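Local coordinates for protein putative thiol-disulfide isomerase or thioredoxin (Salmonella enterica subsp. enterica serovar Typhimurium, PDB 3L9V) that probably catalyses thiol-disulfide exchange in other proteins, as a DsbA-like oxidoreductase with a thioredoxin fold, at residues 66-71 with 133-138; 41-46 with 52-57; 142-147 with 154-159. All coordinates share one frame; numbering follows the deposited sequence.

Contact 1. Residues 66-71 with 133-138; sequences ELTRAW and LQERLF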
# COMPACT_ATOMS: atom_id res chain seq x y z
N GLU A 66 -6.24 -6.20 11.56
CA GLU A 66 -6.73 -4.95 12.13
C GLU A 66 -6.23 -3.75 11.32
O GLU A 66 -6.96 -2.78 11.09
CB GLU A 66 -6.27 -4.81 13.59
CG GLU A 66 -7.01 -5.69 14.58
CD GLU A 66 -6.36 -7.06 14.79
OE1 GLU A 66 -5.46 -7.47 14.00
OE2 GLU A 66 -6.76 -7.75 15.74
N LEU A 67 -4.96 -3.80 10.91
CA LEU A 67 -4.41 -2.77 10.04
C LEU A 67 -5.15 -2.74 8.69
O LEU A 67 -5.51 -1.69 8.22
CB LEU A 67 -2.90 -2.98 9.88
CG LEU A 67 -2.18 -2.67 11.22
CD1 LEU A 67 -0.76 -3.17 11.19
CD2 LEU A 67 -2.19 -1.16 11.49
N THR A 68 -5.36 -3.91 8.07
CA THR A 68 -6.10 -3.96 6.80
C THR A 68 -7.48 -3.29 6.91
O THR A 68 -7.89 -2.58 6.01
CB THR A 68 -6.25 -5.42 6.29
OG1 THR A 68 -4.96 -5.95 5.95
CG2 THR A 68 -7.20 -5.52 5.02
N ARG A 69 -8.18 -3.51 8.01
CA ARG A 69 -9.49 -2.91 8.23
C ARG A 69 -9.32 -1.43 8.48
O ARG A 69 -10.10 -0.64 8.00
CB ARG A 69 -10.23 -3.60 9.39
CG ARG A 69 -11.65 -3.04 9.72
CD ARG A 69 -12.43 -4.01 10.63
NE ARG A 69 -12.90 -5.17 9.90
CZ ARG A 69 -14.03 -5.20 9.19
NH1 ARG A 69 -14.81 -4.13 9.15
NH2 ARG A 69 -14.37 -6.29 8.52
N ALA A 70 -8.28 -1.06 9.23
CA ALA A 70 -8.01 0.35 9.49
C ALA A 70 -7.71 1.06 8.17
O ALA A 70 -8.20 2.17 7.94
CB ALA A 70 -6.84 0.49 10.47
N TRP A 71 -6.93 0.41 7.31
CA TRP A 71 -6.65 0.95 5.98
C TRP A 71 -7.91 1.04 5.10
O TRP A 71 -8.09 1.98 4.35
CB TRP A 71 -5.61 0.07 5.28
CG TRP A 71 -5.10 0.67 4.02
CD1 TRP A 71 -5.37 0.24 2.74
CD2 TRP A 71 -4.22 1.80 3.89
NE1 TRP A 71 -4.73 1.06 1.83
CE2 TRP A 71 -4.01 2.01 2.51
CE3 TRP A 71 -3.62 2.67 4.82
CZ2 TRP A 71 -3.19 3.04 2.02
CZ3 TRP A 71 -2.82 3.69 4.34
CH2 TRP A 71 -2.60 3.87 2.95
N LEU A 133 -12.67 -6.17 -0.60
CA LEU A 133 -11.95 -5.86 -1.82
C LEU A 133 -10.44 -6.16 -1.68
O LEU A 133 -9.83 -6.75 -2.59
CB LEU A 133 -12.16 -4.41 -2.23
CG LEU A 133 -11.36 -4.01 -3.47
CD1 LEU A 133 -11.91 -4.68 -4.75
CD2 LEU A 133 -11.31 -2.50 -3.63
N GLN A 134 -9.84 -5.75 -0.56
CA GLN A 134 -8.40 -5.94 -0.39
C GLN A 134 -8.02 -7.41 -0.38
O GLN A 134 -7.00 -7.82 -0.98
CB GLN A 134 -7.88 -5.24 0.88
CG GLN A 134 -7.93 -3.70 0.77
CD GLN A 134 -7.49 -3.03 2.07
OE1 GLN A 134 -6.32 -2.69 2.24
NE2 GLN A 134 -8.44 -2.84 3.00
N GLU A 135 -8.86 -8.21 0.27
CA GLU A 135 -8.59 -9.63 0.36
C GLU A 135 -8.89 -10.31 -0.98
O GLU A 135 -8.20 -11.26 -1.36
CB GLU A 135 -9.40 -10.26 1.50
CG GLU A 135 -9.14 -9.63 2.88
CD GLU A 135 -7.75 -9.95 3.46
OE1 GLU A 135 -6.93 -10.58 2.77
OE2 GLU A 135 -7.48 -9.56 4.63
N ARG A 136 -9.90 -9.83 -1.69
CA ARG A 136 -10.23 -10.37 -3.01
C ARG A 136 -9.07 -10.10 -3.98
O ARG A 136 -8.57 -11.01 -4.64
CB ARG A 136 -11.53 -9.74 -3.54
CG ARG A 136 -11.88 -10.11 -4.97
CD ARG A 136 -13.40 -9.95 -5.26
NE ARG A 136 -13.83 -8.56 -5.31
CZ ARG A 136 -14.45 -7.92 -4.31
NH1 ARG A 136 -14.72 -8.54 -3.17
NH2 ARG A 136 -14.79 -6.65 -4.47
N LEU A 137 -8.61 -8.86 -4.02
CA LEU A 137 -7.57 -8.49 -4.97
C LEU A 137 -6.23 -9.16 -4.64
O LEU A 137 -5.42 -9.40 -5.54
CB LEU A 137 -7.46 -6.98 -5.09
CG LEU A 137 -8.74 -6.30 -5.60
CD1 LEU A 137 -8.62 -4.76 -5.58
CD2 LEU A 137 -9.11 -6.81 -7.01
N PHE A 138 -6.02 -9.50 -3.37
CA PHE A 138 -4.81 -10.21 -2.97
C PHE A 138 -4.78 -11.51 -3.76
O PHE A 138 -3.75 -11.90 -4.27
CB PHE A 138 -4.78 -10.51 -1.47
CG PHE A 138 -3.52 -11.22 -0.97
CD1 PHE A 138 -2.47 -10.51 -0.43
CD2 PHE A 138 -3.43 -12.60 -1.01
CE1 PHE A 138 -1.31 -11.16 0.04
CE2 PHE A 138 -2.28 -13.26 -0.54
CZ PHE A 138 -1.23 -12.53 -0.01

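Contact 2. Residues 41-46 with 52-57; sequences AIRHVL and MVKYHV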
# COMPACT_ATOMS: atom_id res chain seq x y z
N ALA A 41 8.23 8.79 -6.50
CA ALA A 41 8.82 8.73 -7.84
C ALA A 41 7.88 8.02 -8.83
O ALA A 41 7.80 8.37 -9.99
CB ALA A 41 10.20 8.07 -7.81
N ILE A 42 7.17 7.00 -8.35
CA ILE A 42 6.18 6.30 -9.16
C ILE A 42 4.99 7.22 -9.47
O ILE A 42 4.54 7.31 -10.61
CB ILE A 42 5.73 4.98 -8.48
CG1 ILE A 42 6.83 3.93 -8.58
CG2 ILE A 42 4.47 4.43 -9.12
CD1 ILE A 42 6.50 2.64 -7.82
N ARG A 43 4.48 7.93 -8.46
CA ARG A 43 3.36 8.82 -8.71
C ARG A 43 3.77 9.87 -9.73
O ARG A 43 2.99 10.30 -10.57
CB ARG A 43 2.88 9.47 -7.40
CG ARG A 43 2.03 8.52 -6.55
CD ARG A 43 1.61 9.15 -5.21
NE ARG A 43 0.80 8.19 -4.46
CZ ARG A 43 1.19 7.56 -3.36
NH1 ARG A 43 2.38 7.81 -2.84
NH2 ARG A 43 0.38 6.67 -2.78
N HIS A 44 5.04 10.25 -9.68
CA HIS A 44 5.56 11.25 -10.59
C HIS A 44 5.57 10.81 -12.06
O HIS A 44 5.64 11.65 -12.95
CB HIS A 44 6.96 11.69 -10.15
CG HIS A 44 7.56 12.73 -11.04
ND1 HIS A 44 8.62 12.47 -11.89
CD2 HIS A 44 7.24 14.04 -11.22
CE1 HIS A 44 8.93 13.58 -12.55
NE2 HIS A 44 8.11 14.54 -12.16
N VAL A 45 5.48 9.52 -12.35
CA VAL A 45 5.46 9.13 -13.76
C VAL A 45 4.08 8.64 -14.18
O VAL A 45 3.92 8.14 -15.28
CB VAL A 45 6.56 8.09 -14.11
CG1 VAL A 45 7.94 8.67 -13.77
CG2 VAL A 45 6.33 6.77 -13.38
N LEU A 46 3.09 8.81 -13.32
CA LEU A 46 1.73 8.42 -13.68
C LEU A 46 1.25 9.26 -14.84
O LEU A 46 1.31 10.48 -14.78
CB LEU A 46 0.79 8.63 -12.50
CG LEU A 46 0.82 7.57 -11.39
CD1 LEU A 46 -0.10 8.02 -10.25
CD2 LEU A 46 0.41 6.21 -11.94
N MSE A 52 -2.44 5.61 -8.73
CA MSE A 52 -1.76 4.59 -7.96
C MSE A 52 -2.62 4.37 -6.75
O MSE A 52 -2.97 5.32 -6.06
CB MSE A 52 -0.38 5.06 -7.50
CG MSE A 52 0.31 4.09 -6.54
SE MSE A 52 2.12 4.67 -6.12
CE MSE A 52 2.87 3.13 -5.23
N VAL A 53 -2.93 3.10 -6.47
CA VAL A 53 -3.72 2.70 -5.32
C VAL A 53 -2.94 1.69 -4.49
O VAL A 53 -2.28 0.81 -5.04
CB VAL A 53 -5.04 2.06 -5.78
CG1 VAL A 53 -5.91 1.77 -4.59
CG2 VAL A 53 -5.77 3.01 -6.75
N LYS A 54 -3.02 1.82 -3.16
CA LYS A 54 -2.35 0.89 -2.26
C LYS A 54 -3.33 0.08 -1.45
O LYS A 54 -4.32 0.58 -0.89
CB LYS A 54 -1.36 1.63 -1.32
CG LYS A 54 -0.37 2.48 -2.05
CD LYS A 54 0.70 3.02 -1.10
CE LYS A 54 1.55 1.90 -0.54
NZ LYS A 54 2.72 2.36 0.26
N TYR A 55 -3.02 -1.19 -1.35
CA TYR A 55 -3.82 -2.11 -0.61
C TYR A 55 -2.97 -2.77 0.44
O TYR A 55 -1.87 -3.22 0.15
CB TYR A 55 -4.37 -3.20 -1.53
CG TYR A 55 -5.22 -2.70 -2.67
CD1 TYR A 55 -6.32 -1.87 -2.44
CD2 TYR A 55 -4.96 -3.10 -3.98
CE1 TYR A 55 -7.13 -1.45 -3.49
CE2 TYR A 55 -5.76 -2.68 -5.04
CZ TYR A 55 -6.84 -1.86 -4.79
OH TYR A 55 -7.61 -1.44 -5.83
N HIS A 56 -3.53 -2.88 1.64
CA HIS A 56 -2.86 -3.51 2.77
C HIS A 56 -3.08 -5.01 2.82
O HIS A 56 -4.16 -5.51 2.45
CB HIS A 56 -3.30 -2.86 4.09
CG HIS A 56 -2.35 -3.11 5.21
ND1 HIS A 56 -2.52 -4.13 6.14
CD2 HIS A 56 -1.17 -2.51 5.54
CE1 HIS A 56 -1.50 -4.13 6.97
NE2 HIS A 56 -0.67 -3.16 6.64
N VAL A 57 -2.07 -5.75 3.25
CA VAL A 57 -2.16 -7.20 3.30
C VAL A 57 -2.16 -7.64 4.76
O VAL A 57 -1.46 -7.07 5.60
CB VAL A 57 -1.02 -7.92 2.51
CG1 VAL A 57 -0.81 -7.26 1.13
CG2 VAL A 57 0.26 -7.94 3.30

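Contact 3. Residues 142-147 with 154-159; sequences GVRGTP and RYHINN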
# COMPACT_ATOMS: atom_id res chain seq x y z
N GLY A 142 -2.56 -12.53 -7.44
CA GLY A 142 -1.63 -13.60 -7.12
C GLY A 142 -0.51 -13.14 -6.19
O GLY A 142 0.64 -13.54 -6.35
N VAL A 143 -0.85 -12.30 -5.22
CA VAL A 143 0.18 -11.68 -4.37
C VAL A 143 0.93 -12.70 -3.52
O VAL A 143 0.32 -13.59 -2.95
CB VAL A 143 -0.41 -10.60 -3.44
CG1 VAL A 143 0.69 -9.97 -2.58
CG2 VAL A 143 -1.07 -9.54 -4.29
N ARG A 144 2.24 -12.55 -3.42
CA ARG A 144 3.06 -13.51 -2.68
C ARG A 144 3.84 -12.87 -1.52
O ARG A 144 4.45 -13.56 -0.72
CB ARG A 144 4.05 -14.19 -3.64
CG ARG A 144 3.39 -15.05 -4.70
CD ARG A 144 4.42 -15.80 -5.54
NE ARG A 144 4.92 -14.99 -6.64
CZ ARG A 144 6.14 -14.46 -6.69
NH1 ARG A 144 6.99 -14.68 -5.69
NH2 ARG A 144 6.51 -13.74 -7.74
N GLY A 145 3.83 -11.55 -1.47
CA GLY A 145 4.57 -10.83 -0.46
C GLY A 145 4.48 -9.34 -0.67
O GLY A 145 3.71 -8.86 -1.50
N THR A 146 5.29 -8.60 0.08
CA THR A 146 5.22 -7.15 0.04
C THR A 146 6.61 -6.54 0.03
O THR A 146 7.56 -7.14 0.52
CB THR A 146 4.50 -6.62 1.31
OG1 THR A 146 5.08 -7.23 2.46
CG2 THR A 146 2.99 -6.93 1.27
N PRO A 147 6.73 -5.34 -0.53
CA PRO A 147 5.73 -4.66 -1.36
C PRO A 147 5.57 -5.39 -2.71
O PRO A 147 6.54 -5.93 -3.21
CB PRO A 147 6.39 -3.32 -1.63
CG PRO A 147 7.85 -3.66 -1.62
CD PRO A 147 7.98 -4.57 -0.45
N ARG A 154 -1.31 -5.99 -15.26
CA ARG A 154 -0.65 -7.10 -15.96
C ARG A 154 0.82 -7.38 -15.62
O ARG A 154 1.28 -8.49 -15.83
CB ARG A 154 -0.83 -7.02 -17.48
CG ARG A 154 -1.15 -5.64 -18.03
CD ARG A 154 -1.18 -5.68 -19.55
NE ARG A 154 -1.43 -4.38 -20.16
CZ ARG A 154 -1.19 -4.11 -21.44
NH1 ARG A 154 -0.71 -5.06 -22.23
NH2 ARG A 154 -1.44 -2.91 -21.94
N TYR A 155 1.54 -6.39 -15.12
CA TYR A 155 2.98 -6.57 -14.87
C TYR A 155 3.28 -6.46 -13.39
O TYR A 155 2.88 -5.48 -12.75
CB TYR A 155 3.80 -5.53 -15.64
CG TYR A 155 3.43 -5.37 -17.09
CD1 TYR A 155 3.65 -6.39 -18.01
CD2 TYR A 155 2.87 -4.18 -17.56
CE1 TYR A 155 3.31 -6.24 -19.36
CE2 TYR A 155 2.53 -4.02 -18.90
CZ TYR A 155 2.75 -5.06 -19.79
OH TYR A 155 2.40 -4.90 -21.10
N HIS A 156 3.94 -7.48 -12.85
CA HIS A 156 4.43 -7.48 -11.47
C HIS A 156 5.91 -7.09 -11.47
O HIS A 156 6.73 -7.74 -12.09
CB HIS A 156 4.25 -8.86 -10.83
CG HIS A 156 4.82 -8.96 -9.44
ND1 HIS A 156 5.58 -10.04 -9.03
CD2 HIS A 156 4.75 -8.13 -8.38
CE1 HIS A 156 5.94 -9.87 -7.77
NE2 HIS A 156 5.46 -8.71 -7.35
N ILE A 157 6.24 -6.00 -10.79
CA ILE A 157 7.62 -5.56 -10.76
C ILE A 157 8.43 -6.55 -9.91
O ILE A 157 7.97 -6.99 -8.87
CB ILE A 157 7.75 -4.11 -10.24
CG1 ILE A 157 6.91 -3.14 -11.10
CG2 ILE A 157 9.24 -3.69 -10.17
CD1 ILE A 157 7.43 -2.95 -12.58
N ASN A 158 9.62 -6.92 -10.37
CA ASN A 158 10.48 -7.80 -9.59
C ASN A 158 11.41 -6.99 -8.67
O ASN A 158 12.46 -6.54 -9.11
CB ASN A 158 11.30 -8.72 -10.51
CG ASN A 158 12.15 -9.72 -9.73
OD1 ASN A 158 12.25 -9.64 -8.52
ND2 ASN A 158 12.77 -10.67 -10.43
N ASN A 159 11.05 -6.81 -7.40
CA ASN A 159 11.86 -5.97 -6.50
C ASN A 159 13.32 -6.46 -6.47
O ASN A 159 14.26 -5.69 -6.26
CB ASN A 159 11.34 -6.03 -5.07
CG ASN A 159 9.86 -5.60 -4.94
OD1 ASN A 159 9.37 -4.78 -5.71
ND2 ASN A 159 9.17 -6.15 -3.95
O HOH W 1 6.76 -8.32 -4.86

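Contact 1. Residues 66-71 with 133-138
Trp71 turns its CG anti to the backbone N (chi1 -171°) and Gln134 runs extended beyond CG, which brings the CD1 edge of the indole and the amide oxygen of the glutamine together between helices 64-77 and 125-140. In this DsbA-like protein both helices pack against the edge strand 52-56 of the thioredoxin fold; their short segments approach to 11.2 Å, with N-to-C directions 113° apart. At that separation the backbones do not touch, and one long polar side chain spans the gap. Gln134 NE2 donates to the backbone carbonyl Thr68 O over 3.1 Å, bent at the hydrogen (N-H...O 149°) and reaching the oxygen from a direction tilted out of the carbonyl plane. Along the way the amide slides past the Thr68 methyl, CG2 lying 3.6 Å from NE2. The other end of the amide is also held: Gln134 OE1 accepts the backbone N-H of His56, so the glutamine links helix, helix and strand in this buried place, and the two bonds fix which way round the amide sits. Thr68 keeps its hydroxyl for Ser58, His56 and the carbonyl of Gly64, leaving the methyl to face helix 125-140. Glu135, bent at chi2, brings OE2 back to 4.1 Å from Thr68 CG2, while the same oxygen is hydrogen-bonded to Ser58 OG. Trp71 uses NE1 on the carbonyl of Lys54, so Trp71 and Gln134 both reach the strand backbone. Indole and amide planes are steeply inclined to each other, and Gln134 OE1 lies at the ring edge, 3.1 Å from Trp71 CD1.

Contact 2. Residues 41-46 with 52-57
Ile42, on helix 38-43, touches the selenomethionine Met52 at the start of strand 52-56. This strand lies at the edge of the thioredoxin-fold sheet, parallel to strand 18-22, and the short connection between the segments brings the chain from helix to strand. Ile42 offers its CG2 branch, anti to the backbone N, to Met52 SE at 3.8 Å, the two side chains crossing at about a right angle. Ile42 also packs on Tyr174 of helix 167-182. Arg43 follows with a chain extended from CG to NE (chi2 177°, chi3 -180°), which carries it across the selenomethionine, although the residue stays exposed. Met52 SE meets the aliphatic part at Arg43 CG, 3.9 Å away, and also sits over the centre of one guanidinium face, 4.0 Å above its plane. Farther out, Arg43 NH2 comes to 4.0 Å from Lys54 CD, a contact with the methylene chain; the two charged ends remain 5.8 Å apart, measured from Arg43 NH2 to Lys54 NZ. The lysine ammonium has salt bridges to Glu84 and Asp39, which probably offset the nearby like charge. A type I turn from Arg43 to Leu46, with Leu46 N bonded to Arg43 O, then swings the chain round and directs Leu46 back at the strand. No hydrogen bond joins the segments: Ile42 and Arg43 touch the selenium, and the turn residue closes on the base of the same side chain, where Leu46 CD1 lies 4.0 Å from Met52 CB and 3.7 Å from Met52 N.

Contact 3. Residues 142-147 with 154-159
The cis-proline loop of the thioredoxin fold, within residues 142-147, meets segment 154-159, which carries strand 155-157. Pro147 follows a cis peptide bond and packs on Cys26 and Cys29 of a CxxC sequence at a helix start, consistent with the redox site of this family. Its carbonyl is held from the other segment: Asn159 ND2 donates to Pro147 O over 2.7 Å, nearly straight at 161°, with the oxygen lying in the amide plane. The same nitrogen rests 3.7 Å from Pro147 CG, and Asn159 OD1 is bonded to Tyr174 OH, which fixes the flip of the amide. A water gives Pro147 O a second hydrogen bond, at 2.9 Å, and bridges to His156 NE2 in the plane of the imidazole. Bent at chi3 (-85°), Arg144 brings NH2 to the His156 ring edge, 3.9 Å from CE1, with guanidinium and ring almost perpendicular. Glu6 OE1 forms a salt bridge with Arg144 NH2 and a hydrogen bond with His156 ND1. This shared carboxylate holds both groups and would ease any repulsion were the imidazole protonated, while direct and water-borne donors together anchor the cis-proline carbonyl.

Strand 52-56 ties contact 1 to contact 2, although their centres are about 16 Å apart: its backbone takes the two bonds from Trp71 NE1 to Lys54 O (2.8 Å) and from His56 N to Gln134 OE1 (2.9 Å), and Leu67 CB packs 3.4 Å from His56 CE1. Contact 3 is joined to contact 1 where helix 125-140 ends, through Phe138 O and Val143 N at 3.1 Å, and to contact 2 by packing of Val57 CG2 on Thr146 CG2 at 3.5 Å; contacts 2 and 3 lie about 13 Å apart, centre to centre. Of the three, contact 3 touches the probable redox cysteines, through Thr146 and Pro147, while Lys54 of contact 2 lies near them without touching.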